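Local coordinates for protein HicB3 antitoxin (Yersinia pestis, PDB 4P78) that binds the HicA3 toxin as its antitoxin partner in a toxin-antitoxin complex, probably keeping the toxin inactive, at residues A[2-14]-A[17-31]. Residues are numbered along the deposited sequence; the frame is centred on the assembly and turned at random.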
# COMPACT_ATOMS: atom_id res chain seq x y z
N ILE A 2 3.60 -3.65 -11.59
CA ILE A 2 3.41 -3.41 -10.16
C ILE A 2 2.11 -4.04 -9.67
O ILE A 2 1.04 -3.75 -10.19
CB ILE A 2 3.37 -1.90 -9.82
CG1 ILE A 2 4.68 -1.23 -10.22
CG2 ILE A 2 3.16 -1.69 -8.32
CD1 ILE A 2 5.81 -1.63 -9.32
N TYR A 3 2.22 -4.88 -8.65
CA TYR A 3 1.05 -5.48 -8.03
C TYR A 3 0.84 -5.02 -6.60
O TYR A 3 1.81 -4.84 -5.85
CB TYR A 3 1.14 -7.01 -8.07
CG TYR A 3 0.60 -7.62 -9.33
CD1 TYR A 3 1.42 -7.85 -10.42
CD2 TYR A 3 -0.74 -7.97 -9.43
CE1 TYR A 3 0.92 -8.41 -11.58
CE2 TYR A 3 -1.25 -8.54 -10.57
CZ TYR A 3 -0.42 -8.76 -11.65
OH TYR A 3 -0.94 -9.33 -12.80
N PRO A 4 -0.42 -4.84 -6.21
CA PRO A 4 -0.75 -4.56 -4.82
C PRO A 4 -0.67 -5.82 -3.98
O PRO A 4 -1.04 -6.89 -4.47
CB PRO A 4 -2.19 -4.06 -4.88
CG PRO A 4 -2.76 -4.72 -6.13
CD PRO A 4 -1.61 -4.85 -7.09
N ILE A 5 -0.19 -5.69 -2.75
CA ILE A 5 -0.31 -6.76 -1.76
C ILE A 5 -0.93 -6.18 -0.49
O ILE A 5 -0.77 -4.99 -0.20
CB ILE A 5 1.05 -7.42 -1.43
CG1 ILE A 5 2.09 -6.37 -1.01
CG2 ILE A 5 1.57 -8.25 -2.63
CD1 ILE A 5 3.38 -6.97 -0.46
N PHE A 6 -1.67 -7.00 0.24
CA PHE A 6 -2.19 -6.62 1.55
C PHE A 6 -1.32 -7.33 2.57
O PHE A 6 -1.19 -8.55 2.50
CB PHE A 6 -3.66 -7.03 1.74
CG PHE A 6 -4.65 -6.22 0.97
CD1 PHE A 6 -4.25 -5.17 0.16
CD2 PHE A 6 -6.01 -6.50 1.07
CE1 PHE A 6 -5.18 -4.43 -0.54
CE2 PHE A 6 -6.94 -5.75 0.38
CZ PHE A 6 -6.52 -4.72 -0.42
N ILE A 7 -0.71 -6.60 3.50
CA ILE A 7 0.08 -7.28 4.51
C ILE A 7 -0.31 -6.93 5.94
O ILE A 7 -0.86 -5.86 6.23
CB ILE A 7 1.59 -7.02 4.32
CG1 ILE A 7 1.97 -5.60 4.68
CG2 ILE A 7 2.03 -7.35 2.90
CD1 ILE A 7 3.46 -5.35 4.59
N PHE A 8 0.02 -7.86 6.83
CA PHE A 8 -0.43 -7.84 8.21
C PHE A 8 0.73 -8.22 9.10
O PHE A 8 1.53 -9.09 8.75
CB PHE A 8 -1.59 -8.82 8.42
CG PHE A 8 -2.74 -8.58 7.49
CD1 PHE A 8 -3.80 -7.77 7.88
CD2 PHE A 8 -2.75 -9.14 6.23
CE1 PHE A 8 -4.86 -7.55 7.02
CE2 PHE A 8 -3.80 -8.91 5.37
CZ PHE A 8 -4.86 -8.11 5.77
N LYS A 9 0.84 -7.55 10.24
CA LYS A 9 1.92 -7.83 11.18
C LYS A 9 1.78 -9.20 11.85
O LYS A 9 0.69 -9.58 12.27
CB LYS A 9 1.97 -6.74 12.25
CG LYS A 9 3.31 -6.04 12.34
CD LYS A 9 4.36 -6.99 12.82
CE LYS A 9 5.76 -6.50 12.48
NZ LYS A 9 6.76 -7.59 12.71
N THR A 10 2.89 -9.94 11.93
CA THR A 10 2.94 -11.20 12.68
C THR A 10 4.06 -11.08 13.72
O THR A 10 4.75 -10.06 13.76
CB THR A 10 3.23 -12.43 11.78
OG1 THR A 10 4.56 -12.33 11.25
CG2 THR A 10 2.23 -12.53 10.62
N VAL A 11 4.26 -12.12 14.52
CA VAL A 11 5.35 -12.08 15.48
C VAL A 11 6.69 -12.18 14.74
O VAL A 11 7.64 -11.49 15.07
CB VAL A 11 5.23 -13.19 16.57
CG1 VAL A 11 3.81 -13.23 17.12
CG2 VAL A 11 5.62 -14.56 16.03
N GLU A 12 6.73 -13.01 13.69
CA GLU A 12 7.96 -13.22 12.92
C GLU A 12 8.29 -11.97 12.09
O GLU A 12 9.44 -11.53 12.04
CB GLU A 12 7.82 -14.44 12.00
CG GLU A 12 7.91 -15.80 12.69
CD GLU A 12 7.31 -16.92 11.85
OE1 GLU A 12 6.14 -16.77 11.42
OE2 GLU A 12 8.01 -17.94 11.60
N GLY A 13 7.27 -11.40 11.46
CA GLY A 13 7.42 -10.18 10.70
C GLY A 13 6.09 -9.79 10.07
O GLY A 13 5.27 -9.11 10.70
N PHE A 14 5.86 -10.23 8.83
CA PHE A 14 4.61 -9.95 8.14
C PHE A 14 4.12 -11.13 7.31
O PHE A 14 4.91 -11.97 6.87
CB PHE A 14 4.76 -8.75 7.21
CG PHE A 14 5.38 -7.54 7.86
CD1 PHE A 14 4.59 -6.59 8.47
CD2 PHE A 14 6.76 -7.36 7.84
CE1 PHE A 14 5.17 -5.47 9.06
CE2 PHE A 14 7.34 -6.26 8.43
CZ PHE A 14 6.54 -5.31 9.03
N TYR A 17 -1.45 -11.36 1.32
CA TYR A 17 -1.92 -11.97 0.08
C TYR A 17 -2.06 -10.90 -1.00
O TYR A 17 -2.01 -9.70 -0.70
CB TYR A 17 -3.26 -12.69 0.30
CG TYR A 17 -4.29 -11.83 1.03
CD1 TYR A 17 -5.12 -10.96 0.33
CD2 TYR A 17 -4.42 -11.89 2.42
CE1 TYR A 17 -6.06 -10.17 0.98
CE2 TYR A 17 -5.35 -11.10 3.09
CZ TYR A 17 -6.16 -10.25 2.36
OH TYR A 17 -7.09 -9.47 3.02
N PHE A 18 -2.18 -11.35 -2.25
CA PHE A 18 -2.53 -10.47 -3.36
C PHE A 18 -4.04 -10.29 -3.36
O PHE A 18 -4.77 -11.27 -3.53
CB PHE A 18 -2.08 -11.06 -4.70
CG PHE A 18 -0.58 -11.16 -4.87
CD1 PHE A 18 0.13 -10.13 -5.49
CD2 PHE A 18 0.12 -12.28 -4.45
CE1 PHE A 18 1.50 -10.23 -5.68
CE2 PHE A 18 1.49 -12.37 -4.64
CZ PHE A 18 2.17 -11.34 -5.25
N PRO A 19 -4.52 -9.05 -3.18
CA PRO A 19 -5.98 -8.87 -3.19
C PRO A 19 -6.61 -9.20 -4.55
O PRO A 19 -7.80 -9.50 -4.61
CB PRO A 19 -6.14 -7.38 -2.86
CG PRO A 19 -4.87 -6.75 -3.35
CD PRO A 19 -3.81 -7.78 -3.01
N ASP A 20 -5.84 -9.16 -5.63
CA ASP A 20 -6.38 -9.52 -6.94
C ASP A 20 -6.21 -11.01 -7.27
O ASP A 20 -6.69 -11.50 -8.30
CB ASP A 20 -5.71 -8.70 -8.04
CG ASP A 20 -5.92 -7.21 -7.85
OD1 ASP A 20 -7.08 -6.75 -7.90
OD2 ASP A 20 -4.93 -6.50 -7.61
N ILE A 21 -5.51 -11.74 -6.41
CA ILE A 21 -5.24 -13.14 -6.69
C ILE A 21 -5.70 -13.97 -5.50
O ILE A 21 -4.94 -14.19 -4.56
CB ILE A 21 -3.75 -13.37 -7.01
CG1 ILE A 21 -3.23 -12.26 -7.93
CG2 ILE A 21 -3.53 -14.74 -7.64
CD1 ILE A 21 -1.79 -12.42 -8.33
N ASP A 22 -6.97 -14.37 -5.54
CA ASP A 22 -7.58 -15.17 -4.49
C ASP A 22 -6.78 -16.43 -4.22
O ASP A 22 -6.58 -17.23 -5.14
CB ASP A 22 -9.02 -15.58 -4.85
CG ASP A 22 -10.03 -14.47 -4.64
OD1 ASP A 22 -9.77 -13.52 -3.85
OD2 ASP A 22 -11.10 -14.55 -5.26
N GLY A 23 -6.35 -16.60 -2.98
CA GLY A 23 -5.68 -17.81 -2.54
C GLY A 23 -4.17 -17.72 -2.56
O GLY A 23 -3.48 -18.65 -2.14
N CYS A 24 -3.64 -16.60 -3.04
CA CYS A 24 -2.19 -16.49 -3.14
C CYS A 24 -1.60 -15.78 -1.93
O CYS A 24 -1.62 -14.54 -1.86
CB CYS A 24 -1.80 -15.75 -4.42
SG CYS A 24 -0.02 -15.78 -4.77
N PHE A 25 -1.06 -16.56 -0.99
CA PHE A 25 -0.53 -16.04 0.27
C PHE A 25 1.00 -16.10 0.32
O PHE A 25 1.63 -16.84 -0.42
CB PHE A 25 -1.10 -16.81 1.47
CG PHE A 25 -2.61 -16.78 1.57
CD1 PHE A 25 -3.26 -15.76 2.26
CD2 PHE A 25 -3.39 -17.80 1.01
CE1 PHE A 25 -4.65 -15.74 2.36
CE2 PHE A 25 -4.76 -17.79 1.12
CZ PHE A 25 -5.40 -16.76 1.79
N PHE A 26 1.59 -15.32 1.22
CA PHE A 26 3.04 -15.20 1.31
C PHE A 26 3.39 -14.64 2.67
O PHE A 26 2.51 -14.18 3.39
CB PHE A 26 3.59 -14.30 0.21
CG PHE A 26 2.89 -12.97 0.13
CD1 PHE A 26 3.18 -11.97 1.03
CD2 PHE A 26 1.92 -12.75 -0.82
CE1 PHE A 26 2.51 -10.75 0.98
CE2 PHE A 26 1.26 -11.54 -0.89
CZ PHE A 26 1.55 -10.55 0.01
N ALA A 27 4.68 -14.66 3.02
CA ALA A 27 5.12 -14.20 4.33
C ALA A 27 6.61 -13.90 4.28
O ALA A 27 7.31 -14.37 3.39
CB ALA A 27 4.83 -15.25 5.42
N GLY A 28 7.08 -13.10 5.22
CA GLY A 28 8.48 -12.74 5.28
C GLY A 28 8.79 -11.97 6.54
O GLY A 28 7.90 -11.39 7.17
N ASN A 29 10.07 -11.95 6.90
CA ASN A 29 10.53 -11.34 8.15
C ASN A 29 10.84 -9.86 7.99
O ASN A 29 10.77 -9.10 8.94
CB ASN A 29 11.76 -12.08 8.67
CG ASN A 29 11.49 -13.55 8.93
OD1 ASN A 29 10.38 -13.92 9.32
ND2 ASN A 29 12.50 -14.39 8.73
N THR A 30 11.19 -9.46 6.77
CA THR A 30 11.48 -8.07 6.45
C THR A 30 10.70 -7.70 5.21
O THR A 30 10.17 -8.58 4.52
CB THR A 30 12.98 -7.82 6.20
OG1 THR A 30 13.36 -8.47 4.97
CG2 THR A 30 13.83 -8.36 7.35
N PHE A 31 10.64 -6.41 4.91
CA PHE A 31 9.91 -6.00 3.73
C PHE A 31 10.56 -6.57 2.47
O PHE A 31 9.88 -7.01 1.54
CB PHE A 31 9.79 -4.47 3.68
CG PHE A 31 8.85 -3.90 4.74
CD1 PHE A 31 7.49 -4.15 4.69
CD2 PHE A 31 9.34 -3.11 5.77
CE1 PHE A 31 6.62 -3.62 5.67
CE2 PHE A 31 8.48 -2.59 6.74
CZ PHE A 31 7.13 -2.84 6.68
O HOH W 1 -2.95 -8.20 -6.15
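Phe-6 and Tyr-17 form an antiparallel hydrogen-bonded pair, its bond from Phe-6 N to Tyr-17 O (2.9 Å) nearly straight, and Phe-14 pairs in the same way with Gly-28; the 14-17 strand thus lies between strands 2-9 and 25-28, whose axes come within 9.0 Å of each other. The Phe-6 ring is flanked by two different groups. Pro-19 CB sits over one face, 3.7 Å from the ring centroid, a CH-pi contact to which the rigid proline ring is well suited, while Tyr-17 OH lies at the edge. Tyr-17, its CG lodged between backbone N and carbonyl carbon (chi1 49°), takes Phe-6 CB over one face and reaches Phe-8, CE2 to CE2 3.5 Å, the two rings tilted by 29° and displaced so that they touch mainly at their rims; this completes an aromatic cluster.

The isoleucines Ile-5 and Ile-7 supply branched, apolar filling. Ile-5 CG2 stands over the face of Phe-18, while its CB meets Phe-26 CZ at 3.5 Å; Ile-7 CG2 reaches the edge of Phe-26 and its CD1 that of Phe-31. Phe-31 and Phe-14 make an offset stack, centroids 4.6 Å apart. Near Pro-4 and Asp-20 a water links backbone and carboxylate: it donates to Pro-4 O and Asp-20 OD2 and accepts from Asp-20 N; Asp-20 OD2 is also bound by Tyr-66 OH. Glu-12 salt-bridges Arg-46 and accepts from Lys-47 N, and Asn-29 OD1 accepts from Arg-46, all of the HicA3 toxin chain.

In the antiparallel sheet, strand 78-83 flanks 2-9 on its other side. Helix 31-52 packs against Phe-26, and helix 70-75 against the Phe-6, Phe-8 and Tyr-17 cluster.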